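PDB 3OGS: beta-galactosidase, which probably hydrolyses terminal non-reducing beta-D-galactose residues of beta-D-galactosides. Local coordinates for residues S74-W79 with I119-S124; L112-P117 with L174-N179; P211-D216 with S275-Q280. All coordinates share one frame; numbering follows the deposited sequence.

Contact 1: residues S74-W79 with I119-S124; sequences SFYVDW and INAEVS. With IPT (1-methylethyl 1-thio-beta-D-galactopyranoside), chain E.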
loop_
_atom_site.group_PDB
_atom_site.type_symbol
_atom_site.label_atom_id
_atom_site.label_comp_id
_atom_site.label_asym_id
_atom_site.label_seq_id
_atom_site.Cartn_x
_atom_site.Cartn_y
_atom_site.Cartn_z
ATOM N N SER A 74 -3.434 -5.703 -7.555
ATOM C CA SER A 74 -2.590 -4.951 -8.557
ATOM C C SER A 74 -1.265 -4.734 -7.907
ATOM O O SER A 74 -1.262 -4.462 -6.672
ATOM C CB SER A 74 -3.306 -3.601 -8.823
ATOM O OG SER A 74 -2.467 -2.789 -9.648
ATOM N N PHE A 75 -0.122 -4.843 -8.657
ATOM C CA PHE A 75 1.219 -4.723 -8.053
ATOM C C PHE A 75 2.220 -4.020 -9.010
ATOM O O PHE A 75 2.199 -4.298 -10.243
ATOM C CB PHE A 75 1.838 -6.113 -7.560
ATOM C CG PHE A 75 2.221 -7.101 -8.666
ATOM C CD1 PHE A 75 1.278 -7.938 -9.332
ATOM C CD2 PHE A 75 3.593 -7.151 -9.117
ATOM C CE1 PHE A 75 1.707 -8.871 -10.354
ATOM C CE2 PHE A 75 4.039 -8.066 -10.119
ATOM C CZ PHE A 75 3.070 -8.873 -10.810
ATOM N N TYR A 76 3.094 -3.172 -8.440
ATOM C CA TYR A 76 4.316 -2.657 -9.149
ATOM C C TYR A 76 5.515 -3.651 -9.008
ATOM O O TYR A 76 5.576 -4.414 -7.989
ATOM C CB TYR A 76 4.785 -1.241 -8.630
ATOM C CG TYR A 76 3.901 -0.045 -9.095
ATOM C CD1 TYR A 76 3.537 0.126 -10.483
ATOM C CD2 TYR A 76 3.508 0.929 -8.188
ATOM C CE1 TYR A 76 2.761 1.322 -10.897
ATOM C CE2 TYR A 76 2.775 2.099 -8.574
ATOM C CZ TYR A 76 2.388 2.264 -9.934
ATOM O OH TYR A 76 1.650 3.416 -10.270
ATOM N N VAL A 77 6.501 -3.490 -9.916
ATOM C CA VAL A 77 7.846 -4.049 -9.723
ATOM C C VAL A 77 8.826 -2.845 -9.786
ATOM O O VAL A 77 8.663 -1.951 -10.679
ATOM C CB VAL A 77 8.176 -5.113 -10.835
ATOM C CG1 VAL A 77 9.606 -5.701 -10.618
ATOM C CG2 VAL A 77 7.101 -6.309 -10.896
ATOM N N ASP A 78 9.799 -2.803 -8.864
ATOM C CA ASP A 78 10.809 -1.706 -8.770
ATOM C C ASP A 78 12.126 -2.142 -9.497
ATOM O O ASP A 78 12.917 -2.977 -8.942
ATOM C CB ASP A 78 11.019 -1.352 -7.257
ATOM C CG ASP A 78 11.804 -0.083 -7.028
ATOM O OD1 ASP A 78 12.440 0.475 -7.999
ATOM O OD2 ASP A 78 11.882 0.342 -5.807
ATOM N N TRP A 79 12.353 -1.624 -10.734
ATOM C CA TRP A 79 13.595 -1.807 -11.539
ATOM C C TRP A 79 14.910 -1.551 -10.758
ATOM O O TRP A 79 15.870 -2.409 -10.799
ATOM C CB TRP A 79 13.502 -0.966 -12.877
ATOM C CG TRP A 79 14.684 -0.954 -13.836
ATOM C CD1 TRP A 79 15.779 -1.908 -13.930
ATOM C CD2 TRP A 79 14.867 -0.035 -14.937
ATOM N NE1 TRP A 79 16.599 -1.534 -14.988
ATOM C CE2 TRP A 79 16.101 -0.362 -15.560
ATOM C CE3 TRP A 79 14.175 1.148 -15.351
ATOM C CZ2 TRP A 79 16.587 0.347 -16.699
ATOM C CZ3 TRP A 79 14.692 1.886 -16.507
ATOM C CH2 TRP A 79 15.890 1.485 -17.128
ATOM N N ILE A 119 7.565 3.689 -12.719
ATOM C CA ILE A 119 6.373 3.335 -11.834
ATOM C C ILE A 119 5.861 4.529 -10.936
ATOM O O ILE A 119 4.712 4.522 -10.500
ATOM C CB ILE A 119 6.583 2.029 -10.923
ATOM C CG1 ILE A 119 7.760 2.188 -9.877
ATOM C CG2 ILE A 119 6.696 0.776 -11.850
ATOM C CD1 ILE A 119 7.720 1.030 -8.784
ATOM N N ASN A 120 6.679 5.579 -10.777
ATOM C CA ASN A 120 6.430 6.755 -9.837
ATOM C C ASN A 120 6.360 6.150 -8.369
ATOM O O ASN A 120 7.416 5.872 -7.828
ATOM C CB ASN A 120 5.168 7.614 -10.292
ATOM C CG ASN A 120 5.213 9.062 -9.806
ATOM O OD1 ASN A 120 6.157 9.799 -10.199
ATOM N ND2 ASN A 120 4.231 9.505 -8.984
ATOM N N ALA A 121 5.163 5.894 -7.786
ATOM C CA ALA A 121 4.989 5.043 -6.547
ATOM C C ALA A 121 5.616 5.548 -5.253
ATOM O O ALA A 121 5.615 4.810 -4.231
ATOM C CB ALA A 121 5.512 3.552 -6.831
ATOM N N GLU A 122 6.016 6.838 -5.245
ATOM C CA GLU A 122 6.775 7.373 -4.103
ATOM C C GLU A 122 8.021 6.535 -3.752
ATOM O O GLU A 122 8.429 6.475 -2.583
ATOM C CB GLU A 122 5.835 7.580 -2.844
ATOM C CG GLU A 122 4.775 8.820 -3.026
ATOM C CD GLU A 122 3.599 8.471 -3.992
ATOM O OE1 GLU A 122 2.880 7.504 -3.649
ATOM O OE2 GLU A 122 3.410 9.150 -5.064
ATOM N N VAL A 123 8.634 5.912 -4.734
ATOM C CA VAL A 123 9.908 5.143 -4.497
ATOM C C VAL A 123 11.063 5.964 -5.100
ATOM O O VAL A 123 10.826 6.837 -5.993
ATOM C CB VAL A 123 9.898 3.687 -5.158
ATOM C CG1 VAL A 123 8.661 2.798 -4.612
ATOM C CG2 VAL A 123 9.928 3.686 -6.763
ATOM N N SER A 124 12.304 5.702 -4.638
ATOM C CA SER A 124 13.507 6.402 -5.203
ATOM C C SER A 124 13.570 6.318 -6.763
ATOM O O SER A 124 13.492 5.226 -7.321
ATOM C CB SER A 124 14.819 5.779 -4.596
ATOM O OG SER A 124 15.953 6.550 -5.029
HETATM C C1 IPT E . -0.381 8.335 -9.193
HETATM C C2 IPT E . 0.823 7.428 -9.568
HETATM O O2 IPT E . 0.442 6.589 -10.698
HETATM C C3 IPT E . 1.154 6.436 -8.445
HETATM O O3 IPT E . 2.347 5.689 -8.761
HETATM C C4 IPT E . 1.346 7.128 -7.058
HETATM O O4 IPT E . 2.516 8.001 -7.218
HETATM C C5 IPT E . 0.036 7.977 -6.749
HETATM O O5 IPT E . -0.142 8.868 -7.889
HETATM C C6 IPT E . 0.112 8.775 -5.418
HETATM O O6 IPT E . 0.297 7.928 -4.255
HETATM S S1 IPT E . -0.428 9.687 -10.380
HETATM C "C1'" IPT E . -1.958 10.372 -9.729
HETATM C "C2'" IPT E . -1.922 11.716 -8.964
HETATM C "C3'" IPT E . -2.990 10.462 -10.824
#
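Ile119 lies over one face of the Tyr76 ring. Its CB sits 3.8 Å from the ring centroid, 19° off the normal, in a CH-pi contact displaced toward the rim. The branch CG2 of Ile119 touches the ring at Tyr76 CD1, 3.5 Å away. The CD1 methyl of Ile119 reaches back to Tyr76 CB and to the carbonyl O of Val77. The two side chains run past each other in opposite directions. Ala121 CB meets the same ring obliquely, 3.6 Å from Tyr76 CE2. This packing sets the phenol so that its hydroxyl reaches the bound thiogalactoside IPT. There Tyr76 OH accepts a hydrogen bond of 2.8 Å from IPT O3. Ala121 N donates to IPT O3 as well, at 3.0 Å, and weakly to IPT O4. Asn120 ND2 donates to IPT O4 at 2.9 Å. Glu122 takes two sugar hydroxyls at once: OE2 accepts from IPT O4 at 2.6 Å and OE1 from IPT O6 at 2.7 Å. The Glu122 chain bends at chi2 (75°), which lets its two oxygens reach two different hydroxyls of the sugar.

The fold is a TIM barrel. Strand 72-76 ends at Tyr76, and 119-124 belongs to the loop after the next strand, 110-116. Both lie at the C-terminal ends of the strands, the active-site side in this fold. Asn120, Ala121 and Glu122 all have positive phi, and this tight turn offers three successive residues to the galactose.

Further out, Tyr76 OH is also bonded to Asn179 OD1. Tyr342 OH is hydrogen-bonded to Glu122 OE1, and Tyr118 OH to Asn120 OD1. Farther along the two segments, Asp78 OD2 comes near Val123 CB, while Asp78 caps the helix that follows.

Contact 2: residues L112-P117 with L174-N179; sequences LARPGP and LYQPEN. With IPT (1-methylethyl 1-thio-beta-D-galactopyranoside), chain E.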
loop_
_atom_site.group_PDB
_atom_site.type_symbol
_atom_site.label_atom_id
_atom_site.label_comp_id
_atom_site.label_asym_id
_atom_site.label_seq_id
_atom_site.Cartn_x
_atom_site.Cartn_y
_atom_site.Cartn_z
ATOM N N LEU A 112 -3.149 -8.075 -11.558
ATOM C CA LEU A 112 -2.810 -7.046 -12.584
ATOM C C LEU A 112 -1.341 -6.658 -12.425
ATOM O O LEU A 112 -0.935 -6.047 -11.320
ATOM C CB LEU A 112 -3.801 -5.806 -12.431
ATOM C CG LEU A 112 -3.294 -4.452 -12.985
ATOM C CD1 LEU A 112 -2.840 -4.444 -14.509
ATOM C CD2 LEU A 112 -4.438 -3.336 -12.776
ATOM N N ALA A 113 -0.495 -7.038 -13.409
ATOM C CA ALA A 113 0.967 -6.749 -13.313
ATOM C C ALA A 113 1.371 -5.354 -13.899
ATOM O O ALA A 113 0.971 -5.029 -15.034
ATOM C CB ALA A 113 1.796 -7.912 -14.041
ATOM N N ARG A 114 2.057 -4.513 -13.086
ATOM C CA ARG A 114 2.513 -3.108 -13.539
ATOM C C ARG A 114 4.016 -2.884 -13.387
ATOM O O ARG A 114 4.478 -2.297 -12.344
ATOM C CB ARG A 114 1.665 -2.042 -12.825
ATOM C CG ARG A 114 0.209 -2.577 -12.512
ATOM C CD ARG A 114 -0.748 -1.325 -12.298
ATOM N NE ARG A 114 -0.500 -0.620 -11.004
ATOM C CZ ARG A 114 -0.741 0.692 -10.776
ATOM N NH1 ARG A 114 -1.043 1.530 -11.775
ATOM N NH2 ARG A 114 -0.505 1.218 -9.563
ATOM N N PRO A 115 4.831 -3.462 -14.331
ATOM C CA PRO A 115 6.303 -3.449 -14.080
ATOM C C PRO A 115 7.094 -2.217 -14.561
ATOM O O PRO A 115 8.372 -2.238 -14.475
ATOM C CB PRO A 115 6.789 -4.719 -14.781
ATOM C CG PRO A 115 5.904 -4.778 -16.081
ATOM C CD PRO A 115 4.468 -4.312 -15.503
ATOM N N GLY A 116 6.398 -1.128 -14.996
ATOM C CA GLY A 116 7.088 0.045 -15.536
ATOM C C GLY A 116 7.468 0.001 -17.025
ATOM O O GLY A 116 6.627 -0.316 -17.826
ATOM N N PRO A 117 8.760 0.313 -17.402
ATOM C CA PRO A 117 9.899 0.584 -16.495
ATOM C C PRO A 117 9.743 1.726 -15.516
ATOM O O PRO A 117 10.319 1.650 -14.436
ATOM C CB PRO A 117 11.084 0.932 -17.478
ATOM C CG PRO A 117 10.666 0.486 -18.774
ATOM C CD PRO A 117 9.170 0.289 -18.826
ATOM N N LEU A 174 -3.972 -9.306 -16.468
ATOM C CA LEU A 174 -3.891 -7.960 -17.165
ATOM C C LEU A 174 -2.488 -7.405 -16.986
ATOM O O LEU A 174 -1.816 -7.752 -15.952
ATOM C CB LEU A 174 -4.963 -6.966 -16.523
ATOM C CG LEU A 174 -6.499 -7.196 -16.689
ATOM C CD1 LEU A 174 -7.311 -6.223 -15.747
ATOM C CD2 LEU A 174 -6.923 -6.998 -18.242
ATOM N N TYR A 175 -1.997 -6.594 -17.945
ATOM C CA TYR A 175 -0.646 -5.968 -17.875
ATOM C C TYR A 175 -0.692 -4.448 -18.171
ATOM O O TYR A 175 -1.329 -4.018 -19.140
ATOM C CB TYR A 175 0.246 -6.616 -18.935
ATOM C CG TYR A 175 1.709 -6.273 -18.942
ATOM C CD1 TYR A 175 2.172 -5.082 -19.552
ATOM C CD2 TYR A 175 2.679 -7.180 -18.449
ATOM C CE1 TYR A 175 3.536 -4.756 -19.637
ATOM C CE2 TYR A 175 4.086 -6.828 -18.556
ATOM C CZ TYR A 175 4.467 -5.638 -19.137
ATOM O OH TYR A 175 5.795 -5.330 -19.250
ATOM N N GLN A 176 -0.052 -3.637 -17.356
ATOM C CA GLN A 176 -0.011 -2.174 -17.658
ATOM C C GLN A 176 1.441 -1.798 -18.109
ATOM O O GLN A 176 2.398 -1.958 -17.326
ATOM C CB GLN A 176 -0.388 -1.298 -16.415
ATOM C CG GLN A 176 -0.157 0.271 -16.667
ATOM C CD GLN A 176 -0.253 1.037 -15.294
ATOM O OE1 GLN A 176 -1.331 1.061 -14.658
ATOM N NE2 GLN A 176 0.876 1.606 -14.840
ATOM N N PRO A 177 1.627 -1.227 -19.320
ATOM C CA PRO A 177 2.988 -0.657 -19.673
ATOM C C PRO A 177 3.122 0.825 -19.311
ATOM O O PRO A 177 2.093 1.584 -19.365
ATOM C CB PRO A 177 3.014 -0.754 -21.210
ATOM C CG PRO A 177 1.504 -0.623 -21.614
ATOM C CD PRO A 177 0.626 -1.026 -20.379
ATOM N N GLU A 178 4.351 1.258 -19.021
ATOM C CA GLU A 178 4.525 2.684 -18.565
ATOM C C GLU A 178 3.647 3.001 -17.294
ATOM O O GLU A 178 3.115 2.076 -16.572
ATOM C CB GLU A 178 4.229 3.681 -19.799
ATOM C CG GLU A 178 5.431 4.479 -20.372
ATOM C CD GLU A 178 5.883 5.704 -19.451
ATOM O OE1 GLU A 178 5.063 6.147 -18.598
ATOM O OE2 GLU A 178 6.979 6.296 -19.650
ATOM N N ASN A 179 3.527 4.298 -16.987
ATOM C CA ASN A 179 2.680 4.737 -15.827
ATOM C C ASN A 179 2.256 6.236 -15.972
ATOM O O ASN A 179 3.115 7.162 -16.024
ATOM C CB ASN A 179 3.440 4.536 -14.445
ATOM C CG ASN A 179 2.514 4.791 -13.232
ATOM O OD1 ASN A 179 1.694 3.924 -12.900
ATOM N ND2 ASN A 179 2.617 6.017 -12.583
HETATM C C1 IPT E . -0.381 8.335 -9.193
HETATM C C2 IPT E . 0.823 7.428 -9.568
HETATM O O2 IPT E . 0.442 6.589 -10.698
HETATM C C3 IPT E . 1.154 6.436 -8.445
HETATM O O3 IPT E . 2.347 5.689 -8.761
HETATM C C4 IPT E . 1.346 7.128 -7.058
HETATM O O4 IPT E . 2.516 8.001 -7.218
HETATM C C5 IPT E . 0.036 7.977 -6.749
HETATM O O5 IPT E . -0.142 8.868 -7.889
HETATM C C6 IPT E . 0.112 8.775 -5.418
HETATM O O6 IPT E . 0.297 7.928 -4.255
HETATM S S1 IPT E . -0.428 9.687 -10.380
HETATM C "C1'" IPT E . -1.958 10.372 -9.729
HETATM C "C2'" IPT E . -1.922 11.716 -8.964
HETATM C "C3'" IPT E . -2.990 10.462 -10.824
HETATM O O HOH W 1 3.562 -0.504 -15.414
HETATM O O HOH W 2 6.336 -2.536 -19.693
#
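Pro115 overlaps one face of the Tyr175 ring, crossing it at about a right angle. Its CD lies 4.1 Å from the ring centroid, 22° off the normal, and its CG reaches over CZ toward the hydroxyl. Leu112 and Leu174 pair on the face opposite Ala113 and Tyr175, Leu112 CD1 lying 3.9 Å from Leu174 CB. Two neighbouring parallel strands of the TIM barrel are joined here. Ala113 N donates to Leu174 O at 3.0 Å, and Gln176 N to Ala113 O at 2.9 Å.

Beyond Ala113 the regular pairing gives way. Glu178 N bonds Gly116 O, and one water links Gly116 N with the carbonyls of Gln176 and Glu178. A second water joins Gly116 O to Tyr175 OH. At the backbone angles of Gly116 a CB would press on Pro115 O. A cis peptide follows, before Pro117.

Nearer the sugar, Gln176 bridges the two segments. With CG anti to the backbone N (chi1 172°) and the chain extended, its amide crosses to Arg114. Arg114 NH1 donates to Gln176 OE1 at 2.9 Å; the oxygen meets the edge of the guanidinium, whose plane stands 90° to the amide. Gln176 NE2 donates to Asn179 OD1 at 3.1 Å, in the carbonyl plane and on a lone pair, and to Glu178 O at 2.9 Å. An alanine in place of Gln176 would remove this amide, which would probably cost Arg114 NH1 one acceptor and leave the Asn179 side chain less firmly oriented.

Besides Tyr76, Asn215 ND2 also bonds Asn179 OD1. With that oxygen taken up by protein donors, the amide is probably fixed with ND2 toward the galactoside, where it donates to IPT O2 at 2.9 Å.

Contact 3: residues P211-D216 with S275-Q280; sequences PLINND and SLVEFQ. With IPT (1-methylethyl 1-thio-beta-D-galactopyranoside), chain E.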
loop_
_atom_site.group_PDB
_atom_site.type_symbol
_atom_site.label_atom_id
_atom_site.label_comp_id
_atom_site.label_asym_id
_atom_site.label_seq_id
_atom_site.Cartn_x
_atom_site.Cartn_y
_atom_site.Cartn_z
ATOM N N PRO A 211 -4.571 -8.900 -22.063
ATOM C CA PRO A 211 -4.861 -7.493 -22.509
ATOM C C PRO A 211 -4.001 -6.420 -21.799
ATOM O O PRO A 211 -3.713 -6.604 -20.608
ATOM C CB PRO A 211 -6.304 -7.276 -22.062
ATOM C CG PRO A 211 -6.907 -8.692 -22.025
ATOM C CD PRO A 211 -5.738 -9.559 -21.429
ATOM N N LEU A 212 -3.705 -5.303 -22.523
ATOM C CA LEU A 212 -2.991 -4.172 -22.049
ATOM C C LEU A 212 -3.938 -3.072 -21.612
ATOM O O LEU A 212 -4.856 -2.756 -22.315
ATOM C CB LEU A 212 -1.995 -3.602 -23.146
ATOM C CG LEU A 212 -0.989 -4.638 -23.730
ATOM C CD1 LEU A 212 -0.180 -3.851 -24.808
ATOM C CD2 LEU A 212 -0.115 -5.224 -22.608
ATOM N N ILE A 213 -3.686 -2.498 -20.426
ATOM C CA ILE A 213 -4.547 -1.427 -19.836
ATOM C C ILE A 213 -3.656 -0.256 -19.398
ATOM O O ILE A 213 -2.534 -0.493 -19.027
ATOM C CB ILE A 213 -5.460 -2.074 -18.679
ATOM C CG1 ILE A 213 -6.556 -1.060 -18.210
ATOM C CG2 ILE A 213 -4.553 -2.556 -17.426
ATOM C CD1 ILE A 213 -7.694 -1.761 -17.289
ATOM N N ASN A 214 -4.115 1.013 -19.497
ATOM C CA ASN A 214 -3.298 2.138 -19.021
ATOM C C ASN A 214 -4.002 2.930 -17.903
ATOM O O ASN A 214 -5.055 2.504 -17.434
ATOM C CB ASN A 214 -2.877 3.039 -20.189
ATOM C CG ASN A 214 -4.090 3.776 -20.848
ATOM O OD1 ASN A 214 -5.331 3.456 -20.646
ATOM N ND2 ASN A 214 -3.727 4.719 -21.735
ATOM N N ASN A 215 -3.354 4.016 -17.403
ATOM C CA ASN A 215 -3.796 4.692 -16.175
ATOM C C ASN A 215 -3.546 6.214 -16.320
ATOM O O ASN A 215 -2.763 6.804 -15.608
ATOM C CB ASN A 215 -3.163 4.104 -14.868
ATOM C CG ASN A 215 -1.627 4.299 -14.799
ATOM O OD1 ASN A 215 -0.948 4.305 -15.833
ATOM N ND2 ASN A 215 -1.090 4.533 -13.572
ATOM N N ASP A 216 -4.203 6.814 -17.296
ATOM C CA ASP A 216 -4.192 8.322 -17.519
ATOM C C ASP A 216 -4.581 9.117 -16.205
ATOM O O ASP A 216 -5.492 8.707 -15.480
ATOM C CB ASP A 216 -5.183 8.594 -18.692
ATOM C CG ASP A 216 -4.838 9.849 -19.581
ATOM O OD1 ASP A 216 -3.850 10.597 -19.308
ATOM O OD2 ASP A 216 -5.603 10.122 -20.605
ATOM N N SER A 275 -13.147 1.897 -16.507
ATOM C CA SER A 275 -12.051 1.435 -15.645
ATOM C C SER A 275 -11.347 2.519 -14.826
ATOM O O SER A 275 -10.773 3.439 -15.405
ATOM C CB SER A 275 -10.978 0.735 -16.509
ATOM O OG SER A 275 -11.546 -0.342 -17.233
ATOM N N LEU A 276 -11.307 2.373 -13.508
ATOM C CA LEU A 276 -10.515 3.253 -12.581
ATOM C C LEU A 276 -9.383 2.347 -12.062
ATOM O O LEU A 276 -9.557 1.581 -11.114
ATOM C CB LEU A 276 -11.358 3.817 -11.413
ATOM C CG LEU A 276 -12.500 4.756 -11.859
ATOM C CD1 LEU A 276 -13.540 5.155 -10.700
ATOM C CD2 LEU A 276 -11.971 6.170 -12.458
ATOM N N VAL A 277 -8.221 2.538 -12.673
ATOM C CA VAL A 277 -7.032 1.729 -12.467
ATOM C C VAL A 277 -6.347 2.130 -11.194
ATOM O O VAL A 277 -5.682 1.290 -10.585
ATOM C CB VAL A 277 -6.095 1.764 -13.749
ATOM C CG1 VAL A 277 -4.680 0.985 -13.518
ATOM C CG2 VAL A 277 -6.809 1.024 -14.918
ATOM N N GLU A 278 -6.550 3.373 -10.735
ATOM C CA GLU A 278 -6.056 3.802 -9.369
ATOM C C GLU A 278 -7.100 4.760 -8.853
ATOM O O GLU A 278 -7.312 5.852 -9.452
ATOM C CB GLU A 278 -4.769 4.590 -9.401
ATOM C CG GLU A 278 -3.514 3.823 -9.741
ATOM C CD GLU A 278 -2.275 4.734 -9.808
ATOM O OE1 GLU A 278 -2.160 5.721 -9.052
ATOM O OE2 GLU A 278 -1.346 4.441 -10.598
ATOM N N PHE A 279 -7.794 4.367 -7.781
ATOM C CA PHE A 279 -8.738 5.320 -7.118
ATOM C C PHE A 279 -8.342 5.414 -5.597
ATOM O O PHE A 279 -7.991 4.423 -4.926
ATOM C CB PHE A 279 -10.197 4.898 -7.244
ATOM C CG PHE A 279 -11.156 6.030 -6.787
ATOM C CD1 PHE A 279 -11.438 7.092 -7.698
ATOM C CD2 PHE A 279 -11.661 6.039 -5.470
ATOM C CE1 PHE A 279 -12.300 8.154 -7.288
ATOM C CE2 PHE A 279 -12.498 7.076 -5.022
ATOM C CZ PHE A 279 -12.798 8.120 -5.921
ATOM N N GLN A 280 -8.491 6.616 -5.068
ATOM C CA GLN A 280 -7.969 6.991 -3.700
ATOM C C GLN A 280 -8.433 5.987 -2.571
ATOM O O GLN A 280 -9.639 5.780 -2.320
ATOM C CB GLN A 280 -8.466 8.464 -3.429
ATOM C CG GLN A 280 -7.877 9.009 -2.101
ATOM C CD GLN A 280 -7.706 10.552 -2.121
ATOM O OE1 GLN A 280 -8.471 11.276 -2.808
ATOM N NE2 GLN A 280 -6.712 11.059 -1.371
HETATM C C1 IPT E . -0.381 8.335 -9.193
HETATM C C2 IPT E . 0.823 7.428 -9.568
HETATM O O2 IPT E . 0.442 6.589 -10.698
HETATM C C3 IPT E . 1.154 6.436 -8.445
HETATM O O3 IPT E . 2.347 5.689 -8.761
HETATM C C4 IPT E . 1.346 7.128 -7.058
HETATM O O4 IPT E . 2.516 8.001 -7.218
HETATM C C5 IPT E . 0.036 7.977 -6.749
HETATM O O5 IPT E . -0.142 8.868 -7.889
HETATM C C6 IPT E . 0.112 8.775 -5.418
HETATM O O6 IPT E . 0.297 7.928 -4.255
HETATM S S1 IPT E . -0.428 9.687 -10.380
HETATM C "C1'" IPT E . -1.958 10.372 -9.729
HETATM C "C2'" IPT E . -1.922 11.716 -8.964
HETATM C "C3'" IPT E . -2.990 10.462 -10.824
#
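Glu278 OE2 is gripped by three groups. Asn215 ND2 donates to it across the contact at 3.0 Å, IPT O2 donates at 2.8 Å, and Arg114 NH1 forms a salt bridge. The bond from Asn215 is bent, 135° at the hydrogen. It arrives from above the carboxylate plane, 43° out of it, although the oxygen lies in the plane of the Asn215 amide.

Asn215 is itself well held. Its OD1 accepts from Glu180 N. Its CG falls between the backbone N and the carbonyl carbon (chi1 65°), which turns the amide toward Glu278 while CB rests on Val277.

Val277 fills the apolar half. Its CG1 is 3.7 Å from Asn215 CB. Its CG2 lies 3.4 Å from Asn214 O and 3.8 Å from Ile213 CD1.

The chain of 275-280 turns a corner at Val277 and Glu278. This occurs in a barrel strand, and it delivers the carboxylate to the galactose pocket. Tyr240 OH bonds the other oxygen, Glu278 OE1, which is 3.2 Å from the anomeric carbon, IPT C1. Held on both oxygens, the carboxylate faces the carbon that carries the sulfur. That placement is consistent with a role as the nucleophile of a retaining family 35 galactosidase.

In the fold
From the N terminus, 74-79 comes first, at the end of strand 72-76. Contact 2 opens at 112-117 before contact 1 closes at 119-124, so the two cross. The chain between the segments of contact 1 includes helix 98-107. Contact 2 closes at 174-179 after helix 144-163, completing a beta-alpha-beta crossover between adjacent parallel strands. Contact 3 follows in series: 211-216 meets 275-280 after strand 236-239 and helix 261-268. Phe75 O bonded to Arg114 N joins contacts 1 and 2; Tyr175 O bonded to Ile213 N joins contacts 2 and 3. Contacts 1 and 2 join neighbouring strands and the loop after one of them; contact 3 ties 211-216 to strand 275-280; all three border the same galactoside.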